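Local coordinates for putative deoxyribonuclease yjjV (Escherichia coli, PDB 1ZZM), which is a TatD-type metal-dependent hydrolase that binds two divalent cations per subunit and probably acts on ester bonds, perhaps as a deoxyribonuclease, at residues A[77-81]-A[114-119]; A[121-125]-A[148-152]. Residue numbers count along the deposited sequence, not the author numbering.

Contact 1 of 2, residues A[77-81]-A[114-119]; sequences SLEQL and WLLDEQ. With ZN (zinc ion), chain D.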
ATOM      1  N   SER A  77      10.736 -15.217 -11.606  1.00 15.35           N
ATOM      2  CA  SER A  77      10.389 -14.083 -10.730  1.00 14.63           C
ATOM      3  C   SER A  77       9.878 -14.600  -9.385  1.00 12.67           C
ATOM      4  O   SER A  77      10.205 -14.051  -8.321  1.00 10.33           O
ATOM      5  CB  SER A  77       9.286 -13.232 -11.375  1.00 14.04           C
ATOM      6  OG  SER A  77       9.729 -12.706 -12.622  1.00 15.38           O
ATOM      7  N   LEU A  78       9.062 -15.644  -9.420  1.00  9.04           N
ATOM      8  CA  LEU A  78       8.516 -16.169  -8.172  1.00 10.98           C
ATOM      9  C   LEU A  78       9.593 -16.860  -7.350  1.00 11.16           C
ATOM     10  O   LEU A  78       9.591 -16.787  -6.125  1.00 10.43           O
ATOM     11  CB  LEU A  78       7.369 -17.136  -8.432  1.00 12.33           C
ATOM     12  CG  LEU A  78       6.015 -16.469  -8.750  1.00 14.55           C
ATOM     13  CD1 LEU A  78       5.018 -17.516  -9.275  1.00 18.18           C
ATOM     14  CD2 LEU A  78       5.457 -15.822  -7.461  1.00 17.77           C
ATOM     15  N   GLU A  79      10.517 -17.534  -8.016  1.00 13.12           N
ATOM     16  CA  GLU A  79      11.572 -18.185  -7.260  1.00 13.58           C
ATOM     17  C   GLU A  79      12.432 -17.086  -6.615  1.00 13.58           C
ATOM     18  O   GLU A  79      12.898 -17.227  -5.474  1.00 13.24           O
ATOM     19  CB  GLU A  79      12.432 -19.054  -8.176  1.00 13.94           C
ATOM     20  CG  GLU A  79      13.527 -19.757  -7.412  1.00 20.28           C
ATOM     21  CD  GLU A  79      14.419 -20.596  -8.299  1.00 21.59           C
ATOM     22  OE1 GLU A  79      13.941 -21.520  -8.995  1.00 29.29           O
ATOM     23  OE2 GLU A  79      15.600 -20.314  -8.281  1.00 22.69           O
ATOM     24  N   GLN A  80      12.654 -15.989  -7.334  1.00 10.14           N
ATOM     25  CA  GLN A  80      13.466 -14.899  -6.766  1.00 14.02           C
ATOM     26  C   GLN A  80      12.799 -14.289  -5.528  1.00 14.10           C
ATOM     27  O   GLN A  80      13.463 -13.927  -4.552  1.00 11.14           O
ATOM     28  CB  GLN A  80      13.676 -13.789  -7.781  1.00 15.08           C
ATOM     29  CG  GLN A  80      14.583 -14.132  -8.908  1.00 18.27           C
ATOM     30  CD  GLN A  80      14.624 -12.976  -9.901  1.00 22.04           C
ATOM     31  OE1 GLN A  80      15.188 -11.887  -9.621  1.00 26.26           O
ATOM     32  NE2 GLN A  80      13.995 -13.177 -11.035  1.00 22.57           N
ATOM     33  N   LEU A  81      11.483 -14.154  -5.598  1.00 12.20           N
ATOM     34  CA  LEU A  81      10.717 -13.618  -4.464  1.00  9.38           C
ATOM     35  C   LEU A  81      10.881 -14.558  -3.245  1.00 10.23           C
ATOM     36  O   LEU A  81      11.199 -14.104  -2.122  1.00  8.98           O
ATOM     37  CB  LEU A  81       9.251 -13.503  -4.874  1.00  9.14           C
ATOM     38  CG  LEU A  81       8.316 -13.101  -3.729  1.00 10.86           C
ATOM     39  CD1 LEU A  81       8.789 -11.735  -3.135  1.00 11.02           C
ATOM     40  CD2 LEU A  81       6.857 -12.983  -4.271  1.00 11.68           C
ATOM     41  N   TRP A 114      -3.841 -16.741 -10.357  1.00 11.16           N
ATOM     42  CA  TRP A 114      -2.912 -17.826  -9.976  1.00 11.36           C
ATOM     43  C   TRP A 114      -1.685 -17.183  -9.332  1.00 12.04           C
ATOM     44  O   TRP A 114      -1.158 -17.659  -8.301  1.00 12.03           O
ATOM     45  CB  TRP A 114      -2.470 -18.614 -11.225  1.00 12.82           C
ATOM     46  CG  TRP A 114      -1.469 -19.658 -10.913  1.00 16.82           C
ATOM     47  CD1 TRP A 114      -1.724 -20.909 -10.417  1.00 17.28           C
ATOM     48  CD2 TRP A 114      -0.052 -19.553 -11.041  1.00 19.65           C
ATOM     49  NE1 TRP A 114      -0.544 -21.595 -10.232  1.00 22.11           N
ATOM     50  CE2 TRP A 114       0.499 -20.783 -10.604  1.00 21.23           C
ATOM     51  CE3 TRP A 114       0.810 -18.544 -11.484  1.00 19.94           C
ATOM     52  CZ2 TRP A 114       1.879 -21.030 -10.597  1.00 24.11           C
ATOM     53  CZ3 TRP A 114       2.178 -18.789 -11.477  1.00 25.24           C
ATOM     54  CH2 TRP A 114       2.699 -20.026 -11.035  1.00 19.21           C
ATOM     55  N   LEU A 115      -1.219 -16.097  -9.941  1.00 11.05           N
ATOM     56  CA  LEU A 115      -0.025 -15.423  -9.440  1.00 12.99           C
ATOM     57  C   LEU A 115      -0.262 -14.841  -8.053  1.00 11.02           C
ATOM     58  O   LEU A 115       0.616 -14.903  -7.181  1.00 11.35           O
ATOM     59  CB  LEU A 115       0.424 -14.319 -10.412  1.00 11.51           C
ATOM     60  CG  LEU A 115       1.674 -13.550  -9.965  1.00 19.41           C
ATOM     61  CD1 LEU A 115       2.800 -14.532  -9.720  1.00 23.92           C
ATOM     62  CD2 LEU A 115       2.094 -12.548 -11.066  1.00 21.85           C
ATOM     63  N   LEU A 116      -1.426 -14.250  -7.843  1.00 11.14           N
ATOM     64  CA  LEU A 116      -1.749 -13.737  -6.510  1.00  9.96           C
ATOM     65  C   LEU A 116      -1.720 -14.878  -5.482  1.00 10.04           C
ATOM     66  O   LEU A 116      -1.149 -14.743  -4.408  1.00  9.34           O
ATOM     67  CB  LEU A 116      -3.154 -13.125  -6.500  1.00 11.14           C
ATOM     68  CG  LEU A 116      -3.733 -12.745  -5.140  1.00 12.27           C
ATOM     69  CD1 LEU A 116      -2.920 -11.562  -4.533  1.00  9.42           C
ATOM     70  CD2 LEU A 116      -5.205 -12.395  -5.293  1.00 11.06           C
ATOM     71  N   ASP A 117      -2.336 -16.010  -5.798  1.00 10.99           N
ATOM     72  CA  ASP A 117      -2.343 -17.087  -4.811  1.00 10.51           C
ATOM     73  C   ASP A 117      -0.948 -17.645  -4.526  1.00 11.73           C
ATOM     74  O   ASP A 117      -0.683 -18.063  -3.407  1.00  9.55           O
ATOM     75  CB  ASP A 117      -3.326 -18.195  -5.211  1.00 11.33           C
ATOM     76  CG  ASP A 117      -4.766 -17.837  -4.901  1.00 12.51           C
ATOM     77  OD1 ASP A 117      -5.019 -16.826  -4.203  1.00 14.58           O
ATOM     78  OD2 ASP A 117      -5.684 -18.560  -5.343  1.00 13.42           O
ATOM     79  N   GLU A 118      -0.059 -17.669  -5.528  1.00 10.14           N
ATOM     80  CA  GLU A 118       1.300 -18.139  -5.299  1.00 11.69           C
ATOM     81  C   GLU A 118       1.979 -17.229  -4.274  1.00 12.69           C
ATOM     82  O   GLU A 118       2.752 -17.682  -3.430  1.00 11.08           O
ATOM     83  CB  GLU A 118       2.123 -18.121  -6.598  1.00 13.38           C
ATOM     84  CG  GLU A 118       1.802 -19.267  -7.573  1.00 18.53           C
ATOM     85  CD  GLU A 118       1.916 -20.644  -6.918  1.00 21.56           C
ATOM     86  OE1 GLU A 118       2.996 -20.981  -6.371  1.00 23.66           O
ATOM     87  OE2 GLU A 118       0.916 -21.379  -6.938  1.00 22.90           O
ATOM     88  N   GLN A 119       1.691 -15.934  -4.352  1.00 11.95           N
ATOM     89  CA  GLN A 119       2.318 -14.999  -3.428  1.00  9.77           C
ATOM     90  C   GLN A 119       1.644 -15.017  -2.076  1.00 11.13           C
ATOM     91  O   GLN A 119       2.297 -14.788  -1.061  1.00 10.47           O
ATOM     92  CB  GLN A 119       2.309 -13.615  -4.050  1.00  9.90           C
ATOM     93  CG  GLN A 119       3.189 -13.614  -5.275  1.00 10.44           C
ATOM     94  CD  GLN A 119       3.227 -12.288  -5.963  1.00  9.61           C
ATOM     95  OE1 GLN A 119       2.329 -11.948  -6.752  1.00 12.42           O
ATOM     96  NE2 GLN A 119       4.226 -11.519  -5.658  1.00  4.49           N
TER
HETATM   97 ZN    ZN D 403      -7.248 -18.182  -4.324  1.00 14.43          ZN
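Helices 75-87 and 109-125 run nearly parallel, and one knob-into-hole contact organises their packing here. Along 77-81, Ser77 takes no part in the contact; its OG is hydrogen-bonded to the backbone N of Ser74. Leu78 follows as the knob: its side chain enters a hole formed by Trp114, Leu115, Glu118 and Gln119. Leu78 CD1 lies 3.8 Å from Trp114 CZ3 and 4.0 Å from Glu118 CB, while Leu78 CD2 meets Leu115 CD1 at 3.7 Å and Gln119 CG at 3.8 Å. One turn on, Leu81 also points toward 114-119 and touches the side chain of Gln119. The segment axes approach to 11.5 Å and cross at -19°, a spacing bridged mainly by Leu78 and Leu81, in a contact made largely of side-chain packing. Asp117 projects from another side of its helix, where OD2 binds zinc at 1.9 Å. Such side-by-side packing of the two helices, with Leu116 and Gln119 resting on strand 95-101, is typical of the outer helical layer of a TIM barrel.

Contact 2 of 2, residues A[121-125]-A[148-152]; sequences KLAKR and HDLPR. With ZN (zinc ion), chain D.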
ATOM      1  N   LYS A 121       0.601 -17.657  -0.765  1.00 12.81           N
ATOM      2  CA  LYS A 121       1.194 -18.811  -0.109  1.00 13.82           C
ATOM      3  C   LYS A 121       2.544 -18.425   0.515  1.00 12.84           C
ATOM      4  O   LYS A 121       2.862 -18.894   1.607  1.00 11.90           O
ATOM      5  CB  LYS A 121       1.400 -19.979  -1.091  1.00 15.90           C
ATOM      6  CG  LYS A 121       0.119 -20.644  -1.539  1.00 22.43           C
ATOM      7  CD  LYS A 121       0.424 -21.890  -2.371  1.00 30.45           C
ATOM      8  CE  LYS A 121      -0.776 -22.842  -2.384  1.00 36.92           C
ATOM      9  NZ  LYS A 121      -1.922 -22.378  -3.244  1.00 41.91           N
ATOM     10  N   LEU A 122       3.320 -17.576  -0.164  1.00  9.61           N
ATOM     11  CA  LEU A 122       4.608 -17.153   0.365  1.00 10.48           C
ATOM     12  C   LEU A 122       4.460 -16.287   1.614  1.00 12.35           C
ATOM     13  O   LEU A 122       5.224 -16.433   2.573  1.00 12.76           O
ATOM     14  CB  LEU A 122       5.427 -16.405  -0.684  1.00 11.67           C
ATOM     15  CG  LEU A 122       6.013 -17.329  -1.749  1.00 13.54           C
ATOM     16  CD1 LEU A 122       6.617 -16.550  -2.922  1.00 14.33           C
ATOM     17  CD2 LEU A 122       7.080 -18.202  -1.074  1.00 11.62           C
ATOM     18  N   ALA A 123       3.462 -15.412   1.618  1.00 14.66           N
ATOM     19  CA  ALA A 123       3.231 -14.561   2.777  1.00 14.78           C
ATOM     20  C   ALA A 123       2.899 -15.467   3.956  1.00 14.75           C
ATOM     21  O   ALA A 123       3.349 -15.205   5.073  1.00 15.89           O
ATOM     22  CB  ALA A 123       2.101 -13.566   2.510  1.00 11.65           C
ATOM     23  N   LYS A 124       2.127 -16.526   3.720  1.00 12.92           N
ATOM     24  CA  LYS A 124       1.788 -17.443   4.811  1.00 16.76           C
ATOM     25  C   LYS A 124       3.008 -18.182   5.303  1.00 14.71           C
ATOM     26  O   LYS A 124       3.214 -18.312   6.507  1.00 16.06           O
ATOM     27  CB  LYS A 124       0.722 -18.449   4.373  1.00 14.72           C
ATOM     28  CG  LYS A 124      -0.676 -17.839   4.433  1.00 19.62           C
ATOM     29  CD  LYS A 124      -1.696 -18.602   3.588  1.00 25.37           C
ATOM     30  CE  LYS A 124      -2.118 -19.884   4.220  1.00 25.56           C
ATOM     31  NZ  LYS A 124      -3.239 -20.459   3.403  1.00 24.99           N
ATOM     32  N   ARG A 125       3.821 -18.657   4.363  1.00 13.49           N
ATOM     33  CA  ARG A 125       5.024 -19.409   4.712  1.00 14.47           C
ATOM     34  C   ARG A 125       6.001 -18.577   5.546  1.00 15.88           C
ATOM     35  O   ARG A 125       6.591 -19.056   6.522  1.00 14.37           O
ATOM     36  CB  ARG A 125       5.748 -19.881   3.436  1.00 16.19           C
ATOM     37  CG  ARG A 125       7.044 -20.635   3.741  1.00 16.64           C
ATOM     38  CD  ARG A 125       7.744 -21.120   2.484  1.00 18.23           C
ATOM     39  NE  ARG A 125       9.061 -21.682   2.785  1.00 17.24           N
ATOM     40  CZ  ARG A 125       9.910 -22.122   1.864  1.00 20.55           C
ATOM     41  NH1 ARG A 125       9.586 -22.054   0.577  1.00 19.76           N
ATOM     42  NH2 ARG A 125      11.071 -22.655   2.233  1.00 23.86           N
ATOM     43  N   HIS A 148      -7.927 -18.186   1.613  1.00 14.34           N
ATOM     44  CA  HIS A 148      -6.575 -18.496   2.022  1.00 13.51           C
ATOM     45  C   HIS A 148      -6.189 -18.147   3.443  1.00 15.36           C
ATOM     46  O   HIS A 148      -5.166 -18.599   3.920  1.00 15.83           O
ATOM     47  CB  HIS A 148      -5.636 -17.968   0.947  1.00 14.29           C
ATOM     48  CG  HIS A 148      -6.026 -18.458  -0.413  1.00 16.36           C
ATOM     49  ND1 HIS A 148      -6.183 -19.804  -0.690  1.00 18.25           N
ATOM     50  CD2 HIS A 148      -6.411 -17.797  -1.530  1.00 14.42           C
ATOM     51  CE1 HIS A 148      -6.650 -19.946  -1.917  1.00 19.19           C
ATOM     52  NE2 HIS A 148      -6.802 -18.743  -2.446  1.00 14.60           N
ATOM     53  N   ASP A 149      -7.029 -17.351   4.099  1.00 14.76           N
ATOM     54  CA  ASP A 149      -6.882 -17.044   5.519  1.00 16.78           C
ATOM     55  C   ASP A 149      -5.450 -16.805   5.991  1.00 16.96           C
ATOM     56  O   ASP A 149      -4.845 -17.635   6.679  1.00 16.75           O
ATOM     57  CB  ASP A 149      -7.534 -18.214   6.273  1.00 18.94           C
ATOM     58  CG  ASP A 149      -7.544 -18.027   7.767  1.00 22.25           C
ATOM     59  OD1 ASP A 149      -7.641 -16.876   8.265  1.00 20.92           O
ATOM     60  OD2 ASP A 149      -7.467 -19.066   8.445  1.00 27.61           O
ATOM     61  N   LEU A 150      -4.905 -15.663   5.617  1.00 12.84           N
ATOM     62  CA  LEU A 150      -3.544 -15.313   6.011  1.00 14.90           C
ATOM     63  C   LEU A 150      -3.594 -14.793   7.439  1.00 12.94           C
ATOM     64  O   LEU A 150      -4.294 -13.825   7.718  1.00 12.56           O
ATOM     65  CB  LEU A 150      -2.981 -14.207   5.107  1.00 12.83           C
ATOM     66  CG  LEU A 150      -2.625 -14.593   3.675  1.00 19.76           C
ATOM     67  CD1 LEU A 150      -3.897 -14.875   2.904  1.00 22.99           C
ATOM     68  CD2 LEU A 150      -1.812 -13.463   3.021  1.00 21.29           C
ATOM     69  N   PRO A 151      -2.839 -15.414   8.363  1.00 16.57           N
ATOM     70  CA  PRO A 151      -2.819 -14.984   9.764  1.00 15.20           C
ATOM     71  C   PRO A 151      -2.474 -13.496   9.945  1.00 15.22           C
ATOM     72  O   PRO A 151      -3.021 -12.825  10.823  1.00 14.06           O
ATOM     73  CB  PRO A 151      -1.734 -15.866  10.377  1.00 15.43           C
ATOM     74  CG  PRO A 151      -1.829 -17.097   9.600  1.00 19.37           C
ATOM     75  CD  PRO A 151      -1.990 -16.606   8.177  1.00 13.98           C
ATOM     76  N   ARG A 152      -1.572 -12.977   9.116  1.00  9.99           N
ATOM     77  CA  ARG A 152      -1.167 -11.572   9.268  1.00 10.59           C
ATOM     78  C   ARG A 152      -1.925 -10.582   8.427  1.00  9.21           C
ATOM     79  O   ARG A 152      -1.629  -9.384   8.476  1.00  9.77           O
ATOM     80  CB  ARG A 152       0.311 -11.430   8.937  1.00 10.98           C
ATOM     81  CG  ARG A 152       1.183 -12.331   9.757  1.00 18.30           C
ATOM     82  CD  ARG A 152       1.224 -11.858  11.204  1.00 25.36           C
ATOM     83  NE  ARG A 152       2.203 -12.663  11.921  1.00 32.44           N
ATOM     84  CZ  ARG A 152       2.637 -12.417  13.153  1.00 36.75           C
ATOM     85  NH1 ARG A 152       2.180 -11.368  13.839  1.00 36.88           N
ATOM     86  NH2 ARG A 152       3.533 -13.234  13.694  1.00 37.49           N
TER
HETATM   87 ZN    ZN D 403      -7.248 -18.182  -4.324  1.00 14.43          ZN
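Lys124 lays its aliphatic chain over Leu150 and Pro151, with Lys124 CG 3.9 Å from Leu150 CG and 4.2 Å from Pro151 CD. The chain then runs on along the loop, past Asp149, until NZ donates a 2.7 Å hydrogen bond to the backbone O of His148. One lysine thus serves two purposes, its methylenes packing against apolar groups while its ammonium group satisfies a carbonyl at the end of a helix. That helix, 138-148, gives way at Asp149, whose positive phi of 40° turns the chain toward strand 154-156; the loop is an alpha-to-beta connection of the TIM-barrel fold, packed here against the last turn of the preceding barrel helix, 109-125. Beneath the lysine, Ala123 CB meets Leu150 CD2 at 3.9 Å, and both side chains also touch Val130 of strand 130-135, which carries the contact into the protein interior. The imidazole of His148 extends beyond this packing, where NE2 binds zinc at 2.0 Å alongside Asp117 and His144.

How the contacts relate
Contact 1 closes before contact 2 opens, and helix 109-125 belongs to both: its middle turns pack on helix 75-87, and its last turn also reaches the loop after helix 138-148 while Leu122 continues the packing on helix 75-87. The centres lie 13 Å apart on the same side of the chain's centre. Leu81 of contact 1 touches Leu122 of contact 2, its CD2 3.8 Å from Leu122 CD1, so the packing is continuous along the shared helix. A second bridge runs through a shared zinc ion, bound by Asp117 and His148 with His144 as third ligand. This zinc is distinct from the pair held around Glu97. Successive outer elements of the barrel are thus joined through one common helix.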